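Local coordinates for aldehyde dehydrogenase family protein (Pseudomonas syringae pv. tomato, PDB 6X9L) that probably oxidises long-chain aliphatic aldehydes such as octanal with NAD+ as electron acceptor, as a member of the aldehyde dehydrogenase family, at residues S26-S30 and A54-R58; G141-E147 and T479-F485. The protein carries 1 engineered substitution. The contacts are given in a common frame with arbitrary orientation. Numbering follows the deposited sequence.

Interaction 1: S26-S30 and A54-R58; sequences SAPLS and ADVDR
In this aldehyde dehydrogenase fold, the loop that leaves strand 24-26 rests on the first turns of helix 53-71, a loop-on-helix contact at the protein surface burying 273 Å². S26, still extended (phi/psi -122/155), pairs by backbone with F19 of the neighbouring strand and points CB at the helix, 3.7 Å from R58 NH1, at the edge of the guanidinium. A27 and P28 continue extended (psi 144 and 154); A27 turns CB sideways, and P28 turns its own away from the helix, its side chain touching F19. At L29 the backbone bends to -77/-13, and its CA comes 6.2 Å from CA of D55, the nearest CA pair across the contact. The L29 side chain (m, t) reaches along the helix, CD1 lying 3.6 Å from A54 CB and 3.9 Å from R58 CD. S30 is extended again (-120/154), its OG hydrogen-bonded to V32 N. On the helix, A54, D55 and R58 face the loop, and R58 N bonds A54 O at 3.1 Å. D55 (chi1 m) divides its carboxylate: OD2 accepts from S52 OG, whereas OD1 receives the cross-segment hydrogen bond from L29 N at 2.9 Å, with an N-H...O angle of 154°.

Interaction 2: G141-E147 and T479-F485; sequences GTAIERE and TKAIVGF
Strands 143-147 and 479-483 run antiparallel, their axes 4.8 Å apart at 153°. A143-I482 and E145-K480 are the hydrogen-bonded pairs: A143 N to I482 O 3.1 Å, I482 N to A143 O 2.8 Å, E145 N to K480 O 3.0 Å, K480 N to E145 O 3.1 Å. I144-A481 between them is non-hydrogen-bonded; I144 CA instead lies 3.3 Å from K480 O, a CA-H...O contact. This ladder belongs to the arm of the aldehyde dehydrogenase fold, through which subunits dimerise: A481-V483 also pair in parallel with a strand of the second subunit. K480 NZ forms a salt bridge with E147 OE1 (2.9 Å) and donates to I438 O and A435 O of the second subunit, whose Y459 and N451 bind E147 OE2 and T142 OG1. A type II turn, I482-F485, with G484 at 75/18, ends the ladder. There G141 O accepts a very short bond from F485 N (2.5 Å, 116°), and the F485 ring (chi1 t) lays its face on A143 CB, 3.6 Å from the centroid.

The two contacts share no element, their centres lying 39 Å and nearest atoms about 21 Å apart. Interaction 1 is a small surface contact, with the D55 side chain about 10 Å from that of K182, which binds NAD+; one side-chain-to-backbone hydrogen bond and a leucine tie a loop to a helix about two dozen residues onward. Interaction 2 lies away from the NAD and octanal sites on a projecting arm and is half buried, much of it against the second subunit. It joins strands over 330 residues apart through regular backbone pairing. Carboxylates serve both: D55 receives a backbone amide within its chain, whereas E147 meets K480 of its chain and Y459 of the second subunit.

Interaction 1: S26-S30 and A54-R58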
ATOM      1  N   SER A  26      11.709  31.376  -0.505  1.00 52.69           N
ATOM      2  CA  SER A  26      12.180  31.763  -1.820  1.00 53.97           C
ATOM      3  C   SER A  26      11.010  32.189  -2.689  1.00 53.98           C
ATOM      4  O   SER A  26       9.865  31.782  -2.472  1.00 53.48           O
ATOM      5  CB  SER A  26      12.945  30.626  -2.488  1.00 55.47           C
ATOM      6  OG  SER A  26      12.858  29.466  -1.696  1.00 55.40           O
ATOM      7  N   ALA A  27      11.317  33.028  -3.663  1.00 49.64           N
ATOM      8  CA  ALA A  27      10.307  33.493  -4.590  1.00 49.94           C
ATOM      9  C   ALA A  27       9.706  32.304  -5.334  1.00 51.20           C
ATOM     10  O   ALA A  27      10.413  31.337  -5.625  1.00 52.12           O
ATOM     11  CB  ALA A  27      10.924  34.490  -5.579  1.00 50.55           C
ATOM     12  N   PRO A  28       8.411  32.325  -5.633  1.00 49.17           N
ATOM     13  CA  PRO A  28       7.879  31.372  -6.606  1.00 50.80           C
ATOM     14  C   PRO A  28       8.387  31.695  -8.000  1.00 52.04           C
ATOM     15  O   PRO A  28       8.719  32.843  -8.323  1.00 51.63           O
ATOM     16  CB  PRO A  28       6.365  31.568  -6.512  1.00 50.65           C
ATOM     17  CG  PRO A  28       6.217  32.952  -6.010  1.00 49.12           C
ATOM     18  CD  PRO A  28       7.348  33.165  -5.061  1.00 47.84           C
ATOM     19  N   LEU A  29       8.442  30.651  -8.829  1.00 65.21           N
ATOM     20  CA  LEU A  29       8.846  30.779 -10.218  1.00 66.29           C
ATOM     21  C   LEU A  29       7.748  31.355 -11.103  1.00 66.91           C
ATOM     22  O   LEU A  29       8.036  31.775 -12.227  1.00 67.42           O
ATOM     23  CB  LEU A  29       9.309  29.415 -10.743  1.00 66.99           C
ATOM     24  CG  LEU A  29      10.584  28.956 -10.022  1.00 66.51           C
ATOM     25  CD1 LEU A  29      11.279  27.797 -10.723  1.00 67.12           C
ATOM     26  CD2 LEU A  29      11.528  30.134  -9.859  1.00 66.06           C
ATOM     27  N   SER A  30       6.517  31.418 -10.614  1.00 83.11           N
ATOM     28  CA  SER A  30       5.397  32.018 -11.312  1.00 83.49           C
ATOM     29  C   SER A  30       4.810  33.169 -10.501  1.00 82.30           C
ATOM     30  O   SER A  30       4.918  33.189  -9.272  1.00 81.32           O
ATOM     31  CB  SER A  30       4.304  30.977 -11.568  1.00 84.40           C
ATOM     32  OG  SER A  30       3.114  31.614 -11.983  1.00 84.49           O
ATOM     33  N   ALA A  54       7.893  23.511 -11.846  1.00 52.25           N
ATOM     34  CA  ALA A  54       9.284  23.896 -11.602  1.00 51.96           C
ATOM     35  C   ALA A  54       9.545  24.171 -10.123  1.00 51.45           C
ATOM     36  O   ALA A  54      10.633  23.874  -9.607  1.00 50.90           O
ATOM     37  CB  ALA A  54       9.640  25.126 -12.440  1.00 52.43           C
ATOM     38  N   ASP A  55       8.576  24.772  -9.431  1.00 56.49           N
ATOM     39  CA  ASP A  55       8.709  24.957  -7.992  1.00 55.74           C
ATOM     40  C   ASP A  55       8.740  23.617  -7.258  1.00 54.98           C
ATOM     41  O   ASP A  55       9.558  23.415  -6.353  1.00 54.04           O
ATOM     42  CB  ASP A  55       7.565  25.828  -7.487  1.00 56.07           C
ATOM     43  CG  ASP A  55       7.607  27.210  -8.071  1.00 56.96           C
ATOM     44  OD1 ASP A  55       8.616  27.901  -7.820  1.00 56.71           O
ATOM     45  OD2 ASP A  55       6.656  27.603  -8.788  1.00 57.82           O
ATOM     46  N   VAL A  56       7.855  22.693  -7.633  1.00 39.83           N
ATOM     47  CA  VAL A  56       7.873  21.362  -7.043  1.00 39.19           C
ATOM     48  C   VAL A  56       9.204  20.675  -7.323  1.00 39.05           C
ATOM     49  O   VAL A  56       9.684  19.884  -6.506  1.00 38.42           O
ATOM     50  CB  VAL A  56       6.675  20.545  -7.566  1.00 39.68           C
ATOM     51  CG1 VAL A  56       6.874  19.061  -7.328  1.00 39.38           C
ATOM     52  CG2 VAL A  56       5.389  21.000  -6.913  1.00 39.54           C
ATOM     53  N   ASP A  57       9.831  20.972  -8.463  1.00 51.97           N
ATOM     54  CA  ASP A  57      11.181  20.476  -8.733  1.00 51.88           C
ATOM     55  C   ASP A  57      12.199  21.011  -7.722  1.00 51.20           C
ATOM     56  O   ASP A  57      12.990  20.246  -7.158  1.00 50.74           O
ATOM     57  CB  ASP A  57      11.602  20.856 -10.147  1.00 52.59           C
ATOM     58  CG  ASP A  57      11.069  19.913 -11.180  1.00 53.18           C
ATOM     59  OD1 ASP A  57      10.484  18.887 -10.783  1.00 53.17           O
ATOM     60  OD2 ASP A  57      11.235  20.190 -12.387  1.00 53.64           O
ATOM     61  N   ARG A  58      12.216  22.327  -7.497  1.00 54.79           N
ATOM     62  CA  ARG A  58      13.170  22.868  -6.531  1.00 53.87           C
ATOM     63  C   ARG A  58      12.968  22.234  -5.165  1.00 52.72           C
ATOM     64  O   ARG A  58      13.932  21.936  -4.451  1.00 51.99           O
ATOM     65  CB  ARG A  58      13.027  24.385  -6.431  1.00 53.97           C
ATOM     66  CG  ARG A  58      13.189  25.115  -7.743  1.00 55.07           C
ATOM     67  CD  ARG A  58      13.157  26.621  -7.538  1.00 55.33           C
ATOM     68  NE  ARG A  58      14.270  27.083  -6.709  1.00 54.74           N
ATOM     69  CZ  ARG A  58      14.130  27.760  -5.572  1.00 54.15           C
ATOM     70  NH1 ARG A  58      12.917  28.072  -5.129  1.00 54.07           N
ATOM     71  NH2 ARG A  58      15.208  28.139  -4.892  1.00 53.63           N
TER

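Interaction 2: G141-E147 and T479-F485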
ATOM      1  N   GLY A 141      20.036 -15.947  11.636  1.00 58.36           N
ATOM      2  CA  GLY A 141      20.983 -15.428  10.673  1.00 57.68           C
ATOM      3  C   GLY A 141      20.419 -14.339   9.788  1.00 57.01           C
ATOM      4  O   GLY A 141      21.117 -13.857   8.894  1.00 56.60           O
ATOM      5  N   THR A 142      19.161 -13.938  10.004  1.00 50.92           N
ATOM      6  CA  THR A 142      18.505 -12.897   9.220  1.00 50.54           C
ATOM      7  C   THR A 142      18.177 -11.721  10.122  1.00 50.58           C
ATOM      8  O   THR A 142      17.683 -11.908  11.235  1.00 51.07           O
ATOM      9  CB  THR A 142      17.204 -13.403   8.546  1.00 50.66           C
ATOM     10  OG1 THR A 142      17.520 -14.358   7.521  1.00 50.61           O
ATOM     11  CG2 THR A 142      16.418 -12.240   7.930  1.00 50.30           C
ATOM     12  N   ALA A 143      18.447 -10.514   9.642  1.00 41.66           N
ATOM     13  CA  ALA A 143      18.155  -9.289  10.375  1.00 41.60           C
ATOM     14  C   ALA A 143      17.179  -8.439   9.570  1.00 41.38           C
ATOM     15  O   ALA A 143      17.309  -8.317   8.348  1.00 41.00           O
ATOM     16  CB  ALA A 143      19.434  -8.482  10.669  1.00 41.30           C
ATOM     17  N   ILE A 144      16.197  -7.870  10.267  1.00 48.13           N
ATOM     18  CA  ILE A 144      15.219  -6.955   9.689  1.00 47.85           C
ATOM     19  C   ILE A 144      15.628  -5.539  10.059  1.00 47.57           C
ATOM     20  O   ILE A 144      15.736  -5.207  11.246  1.00 47.83           O
ATOM     21  CB  ILE A 144      13.805  -7.244  10.204  1.00 48.25           C
ATOM     22  CG1 ILE A 144      13.530  -8.752  10.213  1.00 48.58           C
ATOM     23  CG2 ILE A 144      12.774  -6.428   9.419  1.00 47.95           C
ATOM     24  CD1 ILE A 144      13.278  -9.345   8.873  1.00 48.27           C
ATOM     25  N   GLU A 145      15.853  -4.697   9.061  1.00 47.73           N
ATOM     26  CA  GLU A 145      16.144  -3.294   9.303  1.00 47.23           C
ATOM     27  C   GLU A 145      15.031  -2.448   8.699  1.00 46.89           C
ATOM     28  O   GLU A 145      14.629  -2.672   7.561  1.00 46.83           O
ATOM     29  CB  GLU A 145      17.511  -2.921   8.732  1.00 46.80           C
ATOM     30  CG  GLU A 145      18.651  -3.703   9.402  1.00 47.21           C
ATOM     31  CD  GLU A 145      20.034  -3.188   9.026  1.00 46.73           C
ATOM     32  OE1 GLU A 145      20.109  -2.150   8.333  1.00 46.17           O
ATOM     33  OE2 GLU A 145      21.036  -3.821   9.429  1.00 46.88           O
ATOM     34  N   ARG A 146      14.509  -1.512   9.476  1.00 48.63           N
ATOM     35  CA  ARG A 146      13.473  -0.602   9.022  1.00 48.48           C
ATOM     36  C   ARG A 146      14.126   0.730   8.677  1.00 47.35           C
ATOM     37  O   ARG A 146      14.810   1.322   9.519  1.00 46.93           O
ATOM     38  CB  ARG A 146      12.396  -0.449  10.095  1.00 49.13           C
ATOM     39  CG  ARG A 146      11.619  -1.734  10.338  1.00 49.99           C
ATOM     40  CD  ARG A 146      10.735  -2.015   9.150  1.00 50.19           C
ATOM     41  NE  ARG A 146       9.344  -2.158   9.572  1.00 50.86           N
ATOM     42  CZ  ARG A 146       8.282  -1.782   8.862  1.00 50.78           C
ATOM     43  NH1 ARG A 146       8.418  -1.215   7.665  1.00 50.12           N
ATOM     44  NH2 ARG A 146       7.066  -1.964   9.367  1.00 51.06           N
ATOM     45  N   GLU A 147      13.941   1.184   7.438  1.00 47.28           N
ATOM     46  CA  GLU A 147      14.624   2.364   6.934  1.00 45.87           C
ATOM     47  C   GLU A 147      13.614   3.348   6.371  1.00 45.09           C
ATOM     48  O   GLU A 147      12.547   2.945   5.896  1.00 45.70           O
ATOM     49  CB  GLU A 147      15.627   2.008   5.831  1.00 45.62           C
ATOM     50  CG  GLU A 147      16.653   0.997   6.232  1.00 46.45           C
ATOM     51  CD  GLU A 147      17.534   0.562   5.073  1.00 46.46           C
ATOM     52  OE1 GLU A 147      18.483  -0.225   5.330  1.00 46.97           O
ATOM     53  OE2 GLU A 147      17.280   1.001   3.921  1.00 45.91           O
ATOM     54  N   THR A 479      11.168  -1.962   4.370  1.00 37.95           N
ATOM     55  CA  THR A 479      11.463  -3.171   5.125  1.00 38.25           C
ATOM     56  C   THR A 479      12.562  -3.936   4.400  1.00 38.15           C
ATOM     57  O   THR A 479      12.448  -4.219   3.195  1.00 37.78           O
ATOM     58  CB  THR A 479      10.189  -4.012   5.294  1.00 38.30           C
ATOM     59  OG1 THR A 479       9.336  -3.351   6.234  1.00 38.45           O
ATOM     60  CG2 THR A 479      10.495  -5.428   5.784  1.00 38.92           C
ATOM     61  N   LYS A 480      13.639  -4.237   5.119  1.00 39.58           N
ATOM     62  CA  LYS A 480      14.792  -4.888   4.529  1.00 39.40           C
ATOM     63  C   LYS A 480      15.115  -6.160   5.293  1.00 40.13           C
ATOM     64  O   LYS A 480      15.093  -6.173   6.527  1.00 40.93           O
ATOM     65  CB  LYS A 480      15.998  -3.957   4.513  1.00 39.07           C
ATOM     66  CG  LYS A 480      17.264  -4.625   4.032  1.00 38.83           C
ATOM     67  CD  LYS A 480      18.432  -3.672   4.109  1.00 38.64           C
ATOM     68  CE  LYS A 480      18.455  -2.740   2.908  1.00 38.20           C
ATOM     69  NZ  LYS A 480      19.475  -1.683   3.071  1.00 38.11           N
ATOM     70  N   ALA A 481      15.396  -7.236   4.559  1.00 38.73           N
ATOM     71  CA  ALA A 481      15.857  -8.485   5.154  1.00 39.33           C
ATOM     72  C   ALA A 481      17.308  -8.693   4.757  1.00 38.98           C
ATOM     73  O   ALA A 481      17.640  -8.691   3.566  1.00 38.34           O
ATOM     74  CB  ALA A 481      15.009  -9.684   4.726  1.00 39.59           C
ATOM     75  N   ILE A 482      18.174  -8.814   5.757  1.00 40.77           N
ATOM     76  CA  ILE A 482      19.568  -9.141   5.513  1.00 40.45           C
ATOM     77  C   ILE A 482      19.748 -10.600   5.887  1.00 41.02           C
ATOM     78  O   ILE A 482      20.030 -10.914   7.049  1.00 41.67           O
ATOM     79  CB  ILE A 482      20.509  -8.221   6.304  1.00 40.41           C
ATOM     80  CG1 ILE A 482      20.194  -6.774   5.966  1.00 39.99           C
ATOM     81  CG2 ILE A 482      21.975  -8.525   5.977  1.00 40.11           C
ATOM     82  CD1 ILE A 482      21.022  -5.807   6.742  1.00 40.24           C
ATOM     83  N   VAL A 483      19.554 -11.496   4.903  1.00 44.01           N
ATOM     84  CA  VAL A 483      19.728 -12.932   5.103  1.00 44.72           C
ATOM     85  C   VAL A 483      21.219 -13.258   5.100  1.00 44.66           C
ATOM     86  O   VAL A 483      21.999 -12.658   4.350  1.00 44.03           O
ATOM     87  CB  VAL A 483      18.978 -13.735   4.018  1.00 44.72           C
ATOM     88  CG1 VAL A 483      18.741 -15.160   4.495  1.00 45.57           C
ATOM     89  CG2 VAL A 483      17.647 -13.064   3.637  1.00 44.39           C
ATOM     90  N   GLY A 484      21.627 -14.210   5.941  1.00 41.39           N
ATOM     91  CA  GLY A 484      23.043 -14.424   6.156  1.00 41.36           C
ATOM     92  C   GLY A 484      23.705 -13.377   7.028  1.00 41.28           C
ATOM     93  O   GLY A 484      24.930 -13.239   7.000  1.00 41.15           O
ATOM     94  N   PHE A 485      22.912 -12.613   7.781  1.00 54.72           N
ATOM     95  CA  PHE A 485      23.448 -11.628   8.719  1.00 54.86           C
ATOM     96  C   PHE A 485      24.387 -12.284   9.722  1.00 55.60           C
ATOM     97  O   PHE A 485      25.454 -11.744  10.024  1.00 55.55           O
ATOM     98  CB  PHE A 485      22.279 -10.936   9.423  1.00 55.15           C
ATOM     99  CG  PHE A 485      22.664  -9.804  10.318  1.00 55.23           C
ATOM    100  CD1 PHE A 485      22.945  -8.557   9.798  1.00 54.65           C
ATOM    101  CD2 PHE A 485      22.669  -9.967  11.697  1.00 56.03           C
ATOM    102  CE1 PHE A 485      23.263  -7.500  10.631  1.00 54.93           C
ATOM    103  CE2 PHE A 485      22.986  -8.920  12.531  1.00 56.15           C
ATOM    104  CZ  PHE A 485      23.287  -7.682  12.001  1.00 55.66           C
TER